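Local coordinates for protein histidine kinase (Synechocystis sp., PDB 5DFY) that probably acts as a light-sensing histidine protein kinase, of which this piece is a GAF domain that carries a covalently bound, photochromic phycocyanobilin, at residues 119-130 against 148-157. Sequence-based numbering, arbitrary orientation.
Sequences YRNHESLAVGDV and IRAFLTVPVF. With CYC (phycocyanobilin), chain B.
With CG of Phe-151 set between its backbone N and carbonyl carbon (chi1 68°), the ring leans back across the neighbouring strand and meets Val-127: CB of Val-127 lies over one face, 4.0 Å from the ring centroid, a CH-pi contact. At the ring's edge stand CD2 of Leu-125 and CG1 of Val-130. Thr-153 has CG2 anti to its backbone N and OG1 beside that N, which aims OG1 at the chromophore, where it donates a hydrogen bond to OB of phycocyanobilin (2.9 Å). The hydroxyl of Tyr-119 donates a hydrogen bond to O of Thr-153 (3.2 Å) from above the carbonyl plane, off the lone pairs, while N of Leu-125 supplies a second, strand-pairing bond, so this buried residue's carbonyl has two donors. Methyl CMA of the bilin sits at the edge of the Tyr-119 ring, and CD2 of Leu-125 packs 3.6 Å from CAA.

Strands 125-127 and 150-157 run antiparallel, with Leu-125/Thr-153 and Val-127/Phe-151 as hydrogen-bonded pairs; 125-127 is an outermost strand of the GAF-domain sheet. Leu-125, Val-127, Phe-151 and Thr-153 face the bilin side, while Ala-126 and Leu-152, whose CB and CD1 touch, face helix 179-203. At one end a classic beta bulge sets Arg-149 and Ala-150 together opposite Gln-170 of the next strand, and Arg-149 grips Asp-129 side-on in a salt bridge of two hydrogen bonds: NE to OD1 at 2.8 Å and NH2 to OD2 at 3.1 Å. The carboxylate is met from above its plane, the carboxylate and guanidinium planes being 55° apart. At the other end, the His-122 and Phe-157 rings form an offset stack, centroids 3.8 Å apart and planes at 14°; NE2 of His-122 also makes a weak hydrogen bond to Glu-160 of the second subunit.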
# COMPACT_ATOMS: atom_id res chain seq x y z
N TYR A 119 4.16 -16.40 -1.81
CA TYR A 119 3.31 -15.24 -1.77
C TYR A 119 4.06 -14.01 -1.26
O TYR A 119 3.72 -12.88 -1.60
CB TYR A 119 2.08 -15.56 -0.91
CG TYR A 119 1.27 -16.65 -1.56
CD1 TYR A 119 0.53 -16.38 -2.69
CD2 TYR A 119 1.27 -17.95 -1.08
CE1 TYR A 119 -0.18 -17.35 -3.34
CE2 TYR A 119 0.55 -18.95 -1.73
CZ TYR A 119 -0.18 -18.62 -2.85
OH TYR A 119 -0.93 -19.57 -3.53
N ARG A 120 5.15 -14.25 -0.52
CA ARG A 120 6.07 -13.18 -0.10
C ARG A 120 6.62 -12.43 -1.31
O ARG A 120 6.93 -11.24 -1.22
CB ARG A 120 7.23 -13.75 0.69
CG ARG A 120 6.88 -14.44 2.01
CD ARG A 120 8.11 -15.20 2.58
NE ARG A 120 8.49 -16.39 1.82
CZ ARG A 120 9.49 -17.20 2.16
NH1 ARG A 120 10.21 -16.96 3.25
NH2 ARG A 120 9.76 -18.27 1.42
N ASN A 121 6.77 -13.14 -2.43
CA ASN A 121 7.29 -12.57 -3.67
C ASN A 121 6.21 -12.14 -4.69
O ASN A 121 6.48 -12.02 -5.87
CB ASN A 121 8.23 -13.58 -4.33
CG ASN A 121 9.11 -12.96 -5.42
OD1 ASN A 121 9.60 -11.83 -5.29
ND2 ASN A 121 9.30 -13.71 -6.49
N HIS A 122 4.98 -11.90 -4.22
CA HIS A 122 3.86 -11.50 -5.10
C HIS A 122 3.51 -12.54 -6.15
O HIS A 122 2.99 -12.21 -7.22
CB HIS A 122 4.15 -10.16 -5.78
CG HIS A 122 4.36 -9.04 -4.82
ND1 HIS A 122 3.34 -8.18 -4.43
CD2 HIS A 122 5.47 -8.62 -4.16
CE1 HIS A 122 3.82 -7.29 -3.59
NE2 HIS A 122 5.10 -7.53 -3.40
N GLU A 123 3.81 -13.80 -5.87
CA GLU A 123 3.56 -14.88 -6.81
C GLU A 123 2.22 -15.55 -6.53
O GLU A 123 1.77 -15.57 -5.39
CB GLU A 123 4.63 -15.96 -6.74
CG GLU A 123 5.99 -15.51 -7.23
CD GLU A 123 7.05 -16.60 -7.01
OE1 GLU A 123 6.70 -17.80 -7.12
OE2 GLU A 123 8.21 -16.26 -6.70
N SER A 124 1.63 -16.14 -7.55
CA SER A 124 0.42 -16.92 -7.33
C SER A 124 0.64 -18.38 -7.68
O SER A 124 1.69 -18.76 -8.19
CB SER A 124 -0.74 -16.32 -8.12
OG SER A 124 -0.48 -16.21 -9.49
N LEU A 125 -0.34 -19.21 -7.33
CA LEU A 125 -0.32 -20.62 -7.68
C LEU A 125 -1.68 -20.98 -8.27
O LEU A 125 -2.73 -20.76 -7.65
CB LEU A 125 -0.00 -21.49 -6.48
CG LEU A 125 -0.04 -23.01 -6.73
CD1 LEU A 125 0.92 -23.41 -7.83
CD2 LEU A 125 0.26 -23.77 -5.45
N ALA A 126 -1.64 -21.51 -9.48
CA ALA A 126 -2.81 -21.98 -10.20
C ALA A 126 -2.66 -23.47 -10.45
O ALA A 126 -1.67 -23.91 -11.05
CB ALA A 126 -2.98 -21.24 -11.52
N VAL A 127 -3.64 -24.23 -10.00
CA VAL A 127 -3.61 -25.69 -10.10
C VAL A 127 -4.92 -26.14 -10.72
O VAL A 127 -6.00 -25.89 -10.17
CB VAL A 127 -3.39 -26.34 -8.73
CG1 VAL A 127 -3.63 -27.86 -8.78
CG2 VAL A 127 -1.98 -26.05 -8.24
N GLY A 128 -4.83 -26.79 -11.87
CA GLY A 128 -6.01 -27.19 -12.61
C GLY A 128 -6.67 -28.47 -12.14
O GLY A 128 -7.86 -28.66 -12.37
N ASP A 129 -5.92 -29.35 -11.49
CA ASP A 129 -6.48 -30.59 -10.94
C ASP A 129 -5.63 -31.01 -9.77
O ASP A 129 -4.48 -31.43 -9.95
CB ASP A 129 -6.51 -31.69 -12.01
CG ASP A 129 -7.29 -32.90 -11.57
OD1 ASP A 129 -7.49 -33.08 -10.36
OD2 ASP A 129 -7.71 -33.67 -12.46
N VAL A 130 -6.16 -30.88 -8.56
CA VAL A 130 -5.37 -31.19 -7.38
C VAL A 130 -4.94 -32.66 -7.39
O VAL A 130 -3.97 -33.01 -6.74
CB VAL A 130 -6.12 -30.90 -6.07
CG1 VAL A 130 -6.47 -29.40 -5.97
CG2 VAL A 130 -7.37 -31.77 -5.93
N ILE A 148 -12.09 -28.91 -2.96
CA ILE A 148 -11.31 -28.15 -3.93
C ILE A 148 -10.74 -29.10 -4.98
O ILE A 148 -9.89 -29.92 -4.66
CB ILE A 148 -10.16 -27.39 -3.25
CG1 ILE A 148 -10.72 -26.34 -2.27
CG2 ILE A 148 -9.32 -26.70 -4.30
CD1 ILE A 148 -9.69 -25.76 -1.30
N ARG A 149 -11.23 -29.02 -6.21
CA ARG A 149 -10.69 -29.81 -7.30
C ARG A 149 -9.65 -29.04 -8.10
O ARG A 149 -8.76 -29.64 -8.69
CB ARG A 149 -11.81 -30.26 -8.23
CG ARG A 149 -11.34 -31.15 -9.39
CD ARG A 149 -10.79 -32.50 -8.89
NE ARG A 149 -10.31 -33.27 -10.03
CZ ARG A 149 -11.10 -33.97 -10.83
NH1 ARG A 149 -12.41 -34.04 -10.62
NH2 ARG A 149 -10.57 -34.61 -11.87
N ALA A 150 -9.80 -27.72 -8.15
CA ALA A 150 -8.89 -26.83 -8.90
C ALA A 150 -8.85 -25.53 -8.13
O ALA A 150 -9.86 -25.14 -7.56
CB ALA A 150 -9.37 -26.58 -10.31
N PHE A 151 -7.70 -24.85 -8.08
CA PHE A 151 -7.66 -23.58 -7.35
C PHE A 151 -6.72 -22.58 -7.98
O PHE A 151 -5.76 -22.94 -8.65
CB PHE A 151 -7.28 -23.78 -5.88
CG PHE A 151 -5.88 -24.25 -5.62
CD1 PHE A 151 -4.83 -23.34 -5.53
CD2 PHE A 151 -5.61 -25.59 -5.40
CE1 PHE A 151 -3.53 -23.76 -5.28
CE2 PHE A 151 -4.31 -26.02 -5.13
CZ PHE A 151 -3.27 -25.11 -5.07
N LEU A 152 -7.00 -21.32 -7.72
CA LEU A 152 -6.15 -20.23 -8.12
C LEU A 152 -6.03 -19.32 -6.89
O LEU A 152 -7.03 -18.73 -6.47
CB LEU A 152 -6.75 -19.50 -9.31
CG LEU A 152 -6.14 -18.17 -9.75
CD1 LEU A 152 -4.66 -18.21 -9.86
CD2 LEU A 152 -6.78 -17.75 -11.05
N THR A 153 -4.84 -19.24 -6.29
CA THR A 153 -4.69 -18.54 -5.03
C THR A 153 -3.58 -17.50 -5.19
O THR A 153 -2.49 -17.82 -5.64
CB THR A 153 -4.42 -19.55 -3.88
OG1 THR A 153 -5.57 -20.41 -3.77
CG2 THR A 153 -4.21 -18.86 -2.54
N VAL A 154 -3.92 -16.26 -4.87
CA VAL A 154 -3.04 -15.10 -5.09
C VAL A 154 -2.83 -14.34 -3.78
O VAL A 154 -3.61 -14.47 -2.84
CB VAL A 154 -3.61 -14.15 -6.15
CG1 VAL A 154 -3.85 -14.87 -7.43
CG2 VAL A 154 -4.89 -13.50 -5.68
N PRO A 155 -1.76 -13.54 -3.70
CA PRO A 155 -1.48 -12.82 -2.47
C PRO A 155 -2.23 -11.51 -2.33
O PRO A 155 -2.49 -10.86 -3.33
CB PRO A 155 0.03 -12.54 -2.56
CG PRO A 155 0.33 -12.54 -3.99
CD PRO A 155 -0.69 -13.38 -4.71
N VAL A 156 -2.58 -11.16 -1.09
CA VAL A 156 -3.19 -9.88 -0.78
C VAL A 156 -2.18 -9.08 0.04
O VAL A 156 -1.92 -9.42 1.21
CB VAL A 156 -4.49 -10.05 0.02
CG1 VAL A 156 -5.09 -8.70 0.30
CG2 VAL A 156 -5.48 -10.93 -0.73
N PHE A 157 -1.65 -8.01 -0.56
CA PHE A 157 -0.74 -7.10 0.13
C PHE A 157 -1.50 -5.88 0.61
O PHE A 157 -2.26 -5.27 -0.15
CB PHE A 157 0.42 -6.67 -0.77
CG PHE A 157 1.55 -7.65 -0.78
CD1 PHE A 157 1.45 -8.81 -1.52
CD2 PHE A 157 2.69 -7.43 -0.01
CE1 PHE A 157 2.47 -9.75 -1.51
CE2 PHE A 157 3.71 -8.37 -0.01
CZ PHE A 157 3.60 -9.52 -0.76
CHA CYC B . 1.60 -25.85 -0.04
NA CYC B . -0.54 -24.96 0.99
C1A CYC B . 0.57 -24.99 0.03
C2A CYC B . 0.35 -23.85 -0.92
C3A CYC B . -0.86 -23.16 -0.55
C4A CYC B . -1.42 -23.85 0.63
CMA CYC B . -1.41 -21.94 -1.25
CAA CYC B . 1.32 -23.47 -2.03
CBA CYC B . 2.38 -22.66 -1.26
CGA CYC B . 3.59 -22.18 -2.06
O1A CYC B . 3.81 -22.69 -3.19
O2A CYC B . 4.39 -21.30 -1.60
CHB CYC B . -2.61 -23.54 1.46
NB CYC B . -4.18 -22.88 -0.38
C1B CYC B . -3.69 -22.91 1.03
C2B CYC B . -4.62 -22.15 1.86
C3B CYC B . -5.66 -21.66 1.05
C4B CYC B . -5.45 -22.11 -0.34
CMB CYC B . -4.44 -21.96 3.35
CAB CYC B . -6.84 -20.81 1.50
CBB CYC B . -6.74 -19.42 0.92
OB CYC B . -6.12 -21.90 -1.33
NC CYC B . -0.95 -28.39 4.10
C1C CYC B . -1.88 -28.83 4.79
C2C CYC B . -1.29 -30.10 5.79
C3C CYC B . -0.00 -29.90 5.87
C4C CYC B . 0.34 -29.18 4.46
CMC CYC B . -2.08 -30.14 7.15
CAC CYC B . 0.96 -31.19 6.08
CBC CYC B . 0.83 -31.65 7.52
OC CYC B . -3.04 -28.46 4.80
CHD CYC B . 1.53 -29.18 3.84
ND CYC B . 1.16 -27.32 2.10
C1D CYC B . 1.82 -28.40 2.60
C2D CYC B . 2.86 -28.72 1.77
C3D CYC B . 2.85 -27.83 0.75
C4D CYC B . 1.80 -26.95 0.96
CMD CYC B . 3.82 -29.88 2.02
CAD CYC B . 3.82 -27.79 -0.41
CBD CYC B . 3.22 -28.43 -1.64
CGD CYC B . 3.01 -29.92 -1.40
O1D CYC B . 1.86 -30.40 -1.26
O2D CYC B . 4.00 -30.70 -1.32